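Local coordinates for protein succinyl-CoA:3-ketoacid-coenzyme A transferase subunit B (Helicobacter pylori, PDB 3RRL) that is subunit B of the enzyme that transfers coenzyme A from succinyl-CoA to a 3-oxo acid, giving a 3-oxoacyl-CoA and succinate, at residues N106-W112 against L158-V164; I168-V173 against E185-V190; N44-G48 against A76-N80. All blocks are in the same frame, centred on the assembly; numbering follows the deposited sequence.

Contact 1: N106-W112 against L158-V164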
loop_
_atom_site.group_PDB
_atom_site.type_symbol
_atom_site.label_atom_id
_atom_site.label_comp_id
_atom_site.label_asym_id
_atom_site.label_seq_id
_atom_site.Cartn_x
_atom_site.Cartn_y
_atom_site.Cartn_z
ATOM N N ASN B 106 -26.804 22.137 -3.423
ATOM C CA ASN B 106 -25.615 21.974 -4.225
ATOM C C ASN B 106 -25.050 20.564 -4.133
ATOM O O ASN B 106 -24.069 20.257 -4.772
ATOM C CB ASN B 106 -24.561 22.995 -3.820
ATOM C CG ASN B 106 -23.189 22.649 -4.338
ATOM O OD1 ASN B 106 -23.008 22.386 -5.522
ATOM N ND2 ASN B 106 -22.207 22.644 -3.450
ATOM N N GLY B 107 -25.681 19.709 -3.343
ATOM C CA GLY B 107 -25.187 18.363 -3.143
ATOM C C GLY B 107 -24.235 18.199 -1.976
ATOM O O GLY B 107 -23.613 17.171 -1.840
ATOM N N ASP B 108 -24.106 19.233 -1.158
ATOM C CA ASP B 108 -23.300 19.194 0.044
ATOM C C ASP B 108 -23.919 18.294 1.098
ATOM O O ASP B 108 -25.125 18.182 1.184
ATOM C CB ASP B 108 -23.150 20.588 0.622
ATOM C CG ASP B 108 -22.510 21.544 -0.334
ATOM O OD1 ASP B 108 -22.025 21.101 -1.381
ATOM O OD2 ASP B 108 -22.500 22.750 -0.043
ATOM N N LEU B 109 -23.081 17.626 1.880
ATOM C CA LEU B 109 -23.552 16.748 2.945
ATOM C C LEU B 109 -22.932 17.034 4.304
ATOM O O LEU B 109 -21.738 17.204 4.420
ATOM C CB LEU B 109 -23.341 15.280 2.576
ATOM C CG LEU B 109 -23.464 14.276 3.720
ATOM C CD1 LEU B 109 -24.900 14.036 4.133
ATOM C CD2 LEU B 109 -22.789 12.988 3.401
ATOM N N ALA B 110 -23.760 17.095 5.334
ATOM C CA ALA B 110 -23.248 17.212 6.684
ATOM C C ALA B 110 -23.737 16.033 7.499
ATOM O O ALA B 110 -24.916 15.917 7.764
ATOM C CB ALA B 110 -23.697 18.499 7.308
ATOM N N ASN B 111 -22.830 15.143 7.883
ATOM C CA ASN B 111 -23.205 14.018 8.728
ATOM C C ASN B 111 -22.266 13.624 9.867
ATOM O O ASN B 111 -22.471 12.604 10.490
ATOM C CB ASN B 111 -23.604 12.800 7.895
ATOM C CG ASN B 111 -22.425 12.001 7.415
ATOM O OD1 ASN B 111 -21.303 12.462 7.422
ATOM N ND2 ASN B 111 -22.685 10.792 6.989
ATOM N N TRP B 112 -21.233 14.401 10.134
ATOM C CA TRP B 112 -20.310 14.003 11.184
ATOM C C TRP B 112 -20.266 14.837 12.457
ATOM O O TRP B 112 -19.809 14.365 13.482
ATOM C CB TRP B 112 -18.901 13.891 10.622
ATOM C CG TRP B 112 -18.294 15.180 10.245
ATOM C CD1 TRP B 112 -18.549 15.896 9.138
ATOM C CD2 TRP B 112 -17.306 15.901 10.968
ATOM N NE1 TRP B 112 -17.795 17.024 9.118
ATOM C CE2 TRP B 112 -17.012 17.047 10.234
ATOM C CE3 TRP B 112 -16.638 15.685 12.170
ATOM C CZ2 TRP B 112 -16.087 17.976 10.654
ATOM C CZ3 TRP B 112 -15.729 16.611 12.587
ATOM C CH2 TRP B 112 -15.460 17.741 11.837
ATOM N N LEU B 158 -19.466 20.468 6.982
ATOM C CA LEU B 158 -19.620 19.573 5.842
ATOM C C LEU B 158 -18.854 18.260 5.950
ATOM O O LEU B 158 -17.695 18.226 6.380
ATOM C CB LEU B 158 -19.199 20.272 4.554
ATOM C CG LEU B 158 -20.098 21.396 4.059
ATOM C CD1 LEU B 158 -19.864 21.573 2.565
ATOM C CD2 LEU B 158 -21.554 21.080 4.348
ATOM N N THR B 159 -19.513 17.176 5.558
ATOM C CA THR B 159 -18.815 15.921 5.307
ATOM C C THR B 159 -18.169 15.958 3.922
ATOM O O THR B 159 -17.089 15.407 3.710
ATOM C CB THR B 159 -19.763 14.740 5.374
ATOM O OG1 THR B 159 -20.396 14.721 6.657
ATOM C CG2 THR B 159 -19.008 13.454 5.162
ATOM N N GLY B 160 -18.848 16.606 2.980
ATOM C CA GLY B 160 -18.316 16.773 1.641
ATOM C C GLY B 160 -19.110 17.796 0.850
ATOM O O GLY B 160 -20.288 18.026 1.123
ATOM N N LYS B 161 -18.462 18.396 -0.145
ATOM C CA LYS B 161 -19.083 19.422 -0.974
ATOM C C LYS B 161 -19.442 18.849 -2.347
ATOM O O LYS B 161 -18.587 18.285 -3.030
ATOM C CB LYS B 161 -18.119 20.603 -1.110
ATOM C CG LYS B 161 -18.725 21.883 -1.644
ATOM C CD LYS B 161 -17.803 23.069 -1.370
ATOM C CE LYS B 161 -18.146 24.267 -2.259
ATOM N NZ LYS B 161 -19.607 24.594 -2.282
ATOM N N GLY B 162 -20.710 18.968 -2.732
ATOM C CA GLY B 162 -21.184 18.491 -4.027
ATOM C C GLY B 162 -20.914 17.010 -4.250
ATOM O O GLY B 162 -20.516 16.591 -5.339
ATOM N N VAL B 163 -21.052 16.219 -3.192
ATOM C CA VAL B 163 -20.820 14.780 -3.296
ATOM C C VAL B 163 -22.070 13.909 -3.474
ATOM O O VAL B 163 -21.964 12.735 -3.822
ATOM C CB VAL B 163 -20.043 14.280 -2.070
ATOM C CG1 VAL B 163 -18.653 14.902 -2.048
ATOM C CG2 VAL B 163 -20.816 14.598 -0.784
ATOM N N VAL B 164 -23.251 14.469 -3.257
ATOM C CA VAL B 164 -24.447 13.631 -3.188
ATOM C C VAL B 164 -25.055 13.457 -4.565
ATOM O O VAL B 164 -25.378 14.438 -5.215
ATOM C CB VAL B 164 -25.508 14.221 -2.227
ATOM C CG1 VAL B 164 -26.770 13.364 -2.222
ATOM C CG2 VAL B 164 -24.935 14.340 -0.820
#

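Contact 2: I168-V173 against E185-V190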
loop_
_atom_site.group_PDB
_atom_site.type_symbol
_atom_site.label_atom_id
_atom_site.label_comp_id
_atom_site.label_asym_id
_atom_site.label_seq_id
_atom_site.Cartn_x
_atom_site.Cartn_y
_atom_site.Cartn_z
ATOM N N ILE B 168 -32.752 10.339 -0.842
ATOM C CA ILE B 168 -34.025 9.687 -0.593
ATOM C C ILE B 168 -34.502 10.039 0.812
ATOM O O ILE B 168 -33.823 9.737 1.792
ATOM C CB ILE B 168 -33.868 8.157 -0.698
ATOM C CG1 ILE B 168 -33.320 7.764 -2.076
ATOM C CG2 ILE B 168 -35.181 7.455 -0.412
ATOM C CD1 ILE B 168 -33.106 6.263 -2.243
ATOM N N THR B 169 -35.656 10.692 0.913
ATOM C CA THR B 169 -36.274 10.944 2.213
ATOM C C THR B 169 -37.658 10.280 2.308
ATOM O O THR B 169 -38.099 9.607 1.370
ATOM C CB THR B 169 -36.394 12.461 2.514
ATOM O OG1 THR B 169 -37.506 13.019 1.802
ATOM C CG2 THR B 169 -35.119 13.184 2.117
ATOM N N ASP B 170 -38.333 10.463 3.438
ATOM C CA ASP B 170 -39.682 9.918 3.626
ATOM C C ASP B 170 -40.714 10.635 2.745
ATOM O O ASP B 170 -41.847 10.170 2.576
ATOM C CB ASP B 170 -40.096 10.006 5.100
ATOM C CG ASP B 170 -39.770 11.357 5.715
ATOM O OD1 ASP B 170 -38.596 11.776 5.629
ATOM O OD2 ASP B 170 -40.684 12.012 6.263
ATOM N N LEU B 171 -40.310 11.772 2.190
ATOM C CA LEU B 171 -41.176 12.576 1.325
ATOM C C LEU B 171 -40.886 12.323 -0.146
ATOM O O LEU B 171 -41.793 12.011 -0.919
ATOM C CB LEU B 171 -41.073 14.072 1.639
ATOM C CG LEU B 171 -41.444 14.496 3.058
ATOM C CD1 LEU B 171 -41.461 16.019 3.174
ATOM C CD2 LEU B 171 -42.788 13.909 3.452
ATOM N N ALA B 172 -39.632 12.496 -0.533
ATOM C CA ALA B 172 -39.261 12.463 -1.932
ATOM C C ALA B 172 -37.880 11.934 -2.282
ATOM O O ALA B 172 -37.034 11.726 -1.431
ATOM C CB ALA B 172 -39.416 13.840 -2.498
ATOM N N VAL B 173 -37.692 11.710 -3.573
ATOM C CA VAL B 173 -36.418 11.326 -4.125
ATOM C C VAL B 173 -35.910 12.476 -4.992
ATOM O O VAL B 173 -36.617 12.980 -5.842
ATOM C CB VAL B 173 -36.518 10.061 -4.964
ATOM C CG1 VAL B 173 -35.170 9.680 -5.490
ATOM C CG2 VAL B 173 -37.111 8.954 -4.163
ATOM N N GLU B 185 -39.041 12.077 -7.820
ATOM C CA GLU B 185 -40.044 11.141 -7.321
ATOM C C GLU B 185 -40.733 11.624 -6.040
ATOM O O GLU B 185 -40.092 12.185 -5.151
ATOM C CB GLU B 185 -39.394 9.770 -7.106
ATOM C CG GLU B 185 -40.356 8.603 -6.971
ATOM C CD GLU B 185 -39.633 7.271 -6.746
ATOM O OE1 GLU B 185 -38.542 7.065 -7.327
ATOM O OE2 GLU B 185 -40.157 6.430 -5.987
ATOM N N LEU B 186 -42.033 11.367 -5.939
ATOM C CA LEU B 186 -42.772 11.578 -4.700
ATOM C C LEU B 186 -42.990 10.220 -4.044
ATOM O O LEU B 186 -43.321 9.249 -4.725
ATOM C CB LEU B 186 -44.135 12.229 -4.976
ATOM C CG LEU B 186 -44.194 13.681 -5.469
ATOM C CD1 LEU B 186 -45.616 14.058 -5.898
ATOM C CD2 LEU B 186 -43.670 14.649 -4.410
ATOM N N GLN B 187 -42.798 10.146 -2.729
ATOM C CA GLN B 187 -43.087 8.917 -1.995
ATOM C C GLN B 187 -44.598 8.710 -1.913
ATOM O O GLN B 187 -45.371 9.655 -2.085
ATOM C CB GLN B 187 -42.465 8.949 -0.596
ATOM C CG GLN B 187 -40.936 8.848 -0.574
ATOM C CD GLN B 187 -40.437 7.417 -0.501
ATOM O OE1 GLN B 187 -41.041 6.508 -1.067
ATOM N NE2 GLN B 187 -39.326 7.209 0.209
ATOM N N GLU B 188 -45.012 7.471 -1.657
ATOM C CA GLU B 188 -46.430 7.115 -1.633
ATOM C C GLU B 188 -47.243 7.961 -0.656
ATOM O O GLU B 188 -46.899 8.064 0.518
ATOM C CB GLU B 188 -46.603 5.630 -1.312
ATOM C CG GLU B 188 -46.874 4.758 -2.526
ATOM C CD GLU B 188 -48.259 4.993 -3.111
ATOM O OE1 GLU B 188 -48.635 4.285 -4.072
ATOM O OE2 GLU B 188 -48.974 5.887 -2.607
ATOM N N GLY B 189 -48.325 8.563 -1.152
ATOM C CA GLY B 189 -49.218 9.345 -0.312
ATOM C C GLY B 189 -48.687 10.726 0.034
ATOM O O GLY B 189 -49.169 11.381 0.969
ATOM N N VAL B 190 -47.689 11.170 -0.724
ATOM C CA VAL B 190 -47.096 12.485 -0.517
ATOM C C VAL B 190 -47.382 13.403 -1.708
ATOM O O VAL B 190 -47.380 12.966 -2.862
ATOM C CB VAL B 190 -45.577 12.382 -0.255
ATOM C CG1 VAL B 190 -44.964 13.769 -0.109
ATOM C CG2 VAL B 190 -45.314 11.551 0.998
#

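Contact 3: N44-G48 against A76-N80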
loop_
_atom_site.group_PDB
_atom_site.type_symbol
_atom_site.label_atom_id
_atom_site.label_comp_id
_atom_site.label_asym_id
_atom_site.label_seq_id
_atom_site.Cartn_x
_atom_site.Cartn_y
_atom_site.Cartn_z
ATOM N N ASN B 44 -13.449 -1.695 7.777
ATOM C CA ASN B 44 -12.470 -2.163 8.741
ATOM C C ASN B 44 -11.655 -3.329 8.185
ATOM O O ASN B 44 -10.897 -3.979 8.911
ATOM C CB ASN B 44 -13.086 -2.464 10.111
ATOM C CG ASN B 44 -14.252 -3.421 10.038
ATOM O OD1 ASN B 44 -15.069 -3.363 9.124
ATOM N ND2 ASN B 44 -14.345 -4.304 11.023
ATOM N N GLY B 45 -11.795 -3.567 6.883
ATOM C CA GLY B 45 -10.982 -4.579 6.229
ATOM C C GLY B 45 -11.620 -5.883 5.803
ATOM O O GLY B 45 -10.962 -6.919 5.764
ATOM N N LEU B 46 -12.914 -5.859 5.537
ATOM C CA LEU B 46 -13.558 -7.031 4.977
ATOM C C LEU B 46 -14.347 -6.733 3.709
ATOM O O LEU B 46 -14.998 -5.691 3.589
ATOM C CB LEU B 46 -14.469 -7.670 6.015
ATOM C CG LEU B 46 -15.603 -8.524 5.454
ATOM C CD1 LEU B 46 -15.063 -9.849 4.907
ATOM C CD2 LEU B 46 -16.631 -8.751 6.564
ATOM N N LEU B 47 -14.282 -7.661 2.760
ATOM C CA LEU B 47 -15.174 -7.646 1.610
ATOM C C LEU B 47 -15.987 -8.941 1.658
ATOM O O LEU B 47 -15.413 -10.020 1.782
ATOM C CB LEU B 47 -14.358 -7.565 0.320
ATOM C CG LEU B 47 -15.104 -7.206 -0.959
ATOM C CD1 LEU B 47 -15.839 -5.885 -0.797
ATOM C CD2 LEU B 47 -14.134 -7.134 -2.136
ATOM N N GLY B 48 -17.302 -8.860 1.470
ATOM C CA GLY B 48 -18.183 -9.987 1.758
ATOM C C GLY B 48 -18.779 -10.145 3.152
ATOM O O GLY B 48 -18.702 -11.210 3.761
ATOM N N ALA B 76 -15.428 -14.209 0.607
ATOM C CA ALA B 76 -15.051 -13.016 1.344
ATOM C C ALA B 76 -13.528 -12.892 1.341
ATOM O O ALA B 76 -12.823 -13.865 1.081
ATOM C CB ALA B 76 -15.574 -13.085 2.769
ATOM N N SER B 77 -13.031 -11.686 1.603
ATOM C CA SER B 77 -11.603 -11.461 1.787
ATOM C C SER B 77 -11.376 -10.458 2.911
ATOM O O SER B 77 -12.211 -9.596 3.153
ATOM C CB SER B 77 -10.951 -10.970 0.490
ATOM O OG SER B 77 -11.703 -9.921 -0.079
ATOM N N PHE B 78 -10.255 -10.597 3.609
ATOM C CA PHE B 78 -9.873 -9.644 4.638
ATOM C C PHE B 78 -8.655 -8.886 4.149
ATOM O O PHE B 78 -7.862 -9.406 3.358
ATOM C CB PHE B 78 -9.550 -10.341 5.967
ATOM C CG PHE B 78 -10.733 -11.029 6.609
ATOM C CD1 PHE B 78 -11.800 -10.298 7.085
ATOM C CD2 PHE B 78 -10.755 -12.405 6.765
ATOM C CE1 PHE B 78 -12.884 -10.931 7.678
ATOM C CE2 PHE B 78 -11.837 -13.038 7.360
ATOM C CZ PHE B 78 -12.903 -12.300 7.808
ATOM N N PHE B 79 -8.514 -7.646 4.608
ATOM C CA PHE B 79 -7.355 -6.845 4.257
ATOM C C PHE B 79 -7.196 -5.738 5.278
ATOM O O PHE B 79 -8.055 -5.564 6.148
ATOM C CB PHE B 79 -7.533 -6.261 2.853
ATOM C CG PHE B 79 -8.954 -5.915 2.531
ATOM C CD1 PHE B 79 -9.492 -4.699 2.926
ATOM C CD2 PHE B 79 -9.758 -6.809 1.843
ATOM C CE1 PHE B 79 -10.816 -4.372 2.634
ATOM C CE2 PHE B 79 -11.084 -6.491 1.540
ATOM C CZ PHE B 79 -11.611 -5.270 1.935
ATOM N N ASN B 80 -6.112 -4.975 5.159
ATOM C CA ASN B 80 -5.809 -3.960 6.159
ATOM C C ASN B 80 -6.491 -2.634 5.837
ATOM O O ASN B 80 -7.173 -2.503 4.808
ATOM C CB ASN B 80 -4.289 -3.817 6.401
ATOM C CG ASN B 80 -3.561 -3.090 5.273
ATOM O OD1 ASN B 80 -3.998 -2.045 4.803
ATOM N ND2 ASN B 80 -2.432 -3.643 4.848
HETATM O O HOH W 1 -8.924 -5.858 8.850
#

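Contact 1: N106-W112 against L158-V164
Thr-159 meets Leu-109 and Asn-111 with every atom of its side chain. CB lies against the carbonyl of Leu-109 and also approaches CD2 of that residue. From there the Thr-159 methyl CG2 goes to Asn-111 OD1, 3.4 Å away, while OG1, set opposite the carbonyl carbon of its own residue (chi1 -57°), takes up two bonds to one residue: Thr-159 OG1 accepts from Asn-111 N at 2.8 Å and donates to Asn-111 OD1 at 2.6 Å, reaching the amide oxygen 33° off the carbonyl plane. Asn-111 ND2 is held in turn by Gly-99 O.

Leu-109 O faces both Thr-159 N and Gly-160 N, a classic beta bulge, and Leu-109 N returns a nearly straight bond to Gly-160 O (2.9 Å, 169°). Next along, Trp-112 NE1 donates to Leu-158 O at 3.0 Å from above the carbonyl plane rather than on a lone pair. At the other end Asp-108 OD1 receives Gly-162 N at 2.8 Å on its anti side, and Gly-107 O receives Val-164 N, with a weaker bond from Val-163 N. Lys-161 NZ stays 4.1 Å from Asp-108 OD2, beyond a salt bridge.

Hydrogen bonds rather than a broad apolar interface therefore join this loop to the start of strand 109-114. Together with Gly-99 O they probably fix the orientation of Asn-111, whose side chain lies about 10 Å from that of Glu-43, the predicted active-site residue.

Contact 2: I168-V173 against E185-V190
Gln-187 NE2 reaches two carbonyls: it gives a strong bond to Thr-169 O and a weak one to Ala-4 O of helix 2-10. The bond from Gln-187 NE2 to Thr-169 O is 2.9 Å long and nearly straight (173°), and the acceptor lies almost exactly in the plane of the glutamine amide, which should hold that group against rotation. A bend at chi2 (-90°) brings the amide there, turning the chain past the carbonyl of Leu-171. Gln-187 CB and CG lie against Leu-171 O, Gln-187 CB at 3.2 Å, while Gln-187 N bonds to that oxygen at 2.8 Å. Val-190 CG1 lies near Leu-171 O and touches Leu-171 CD2, the two side chains crossing at about a right angle. A type II beta turn from Gln-187 to Val-190 folds the valine back to this place.

The carbonyl that receives the glutamine amide belongs to a residue fixed by its own hydroxyl. Thr-169 OG1 accepts from Leu-171 N at 3.1 Å and from Ala-172 N at 3.2 Å, an ST turn and ST motif combined, and is also bonded to His-141 ND1.

Beyond this bend the strands pair regularly. Val-173 N donates to Glu-185 O at 2.9 Å, and the longer bond from Glu-185 N to Val-173 O completes the hydrogen-bonded pair. The side chains of Val-173 and Glu-185 run side by side, Val-173 CB to Glu-185 CB 3.6 Å, and the extended glutamate carries OE1 on to a salt bridge with Arg-8.

The contact is the open end of the hairpin 172-177/180-186. Helix 192-198 packs on the face bearing Ala-172 and Leu-186, whereas helix 2-10, through Arg-8, touches Val-173 and Gln-187.

Contact 3: N44-G48 against A76-N80
Leu-47 and Ser-77 form the hydrogen-bonded pair at the heart of this antiparallel ladder: Leu-47 N meets Ser-77 O at 2.9 Å (172°), and Ser-77 N returns a bond of equal length to Leu-47 O. Two residues further along, past the non-hydrogen-bonded pair Leu-46/Phe-78, Phe-79 N bonds to Gly-45 O at 2.8 Å.

The aromatic rings approach differently. Phe-79 lays one face over the peptide of Gly-45, whose C stands 3.6 Å above the ring plane toward the rim, and turns its edge to Leu-47 CB. Its chi1 of 34°, short of the usual +60°, swings the ring over the Gly-45/Leu-46 peptide. Phe-78, from the neighbouring position, presents its edge to Gly-45 O, and Phe-78 CE1 touches Leu-46 CD1 at 3.7 Å.

Further out, one water donates both to Asn-44 O (2.7 Å) and to Phe-79 O (2.9 Å), bridging the two segments beyond the paired residues. Gly-45 and Leu-46 both face Ser-42 in a G1 bulge, just past Glu-43, the predicted active-site residue, and Asn-44 OD1 bonds to Ser-42 OG.

Strand 39-42 touches Leu-47, strand 72-73 backs Leu-46 and Phe-78, and helix 81-89 covers Phe-79; Phe-78 also makes backbone hydrogen bonds to another chain.

From the N terminus, contact 3 comes first, closing the 27 residues between 44-48 and 76-80 and setting strand 76-78, outermost of the large sheet within this chain, beside 46-49. Contact 1 then closes a longer excursion of 45 residues, from 106-112 to 158-164, and fixes the loop ahead of strand 166-168 to the smaller four-stranded sheet. Its second segment leads almost directly into contact 2, which joins the open end of a hairpin across the 11 residues between its own segments. The three follow in series, with neither nesting nor crossing. Contacts 2 and 3 belong to the same large mixed sheet on opposite sides of the chain's centre, their own centres 35 Å apart.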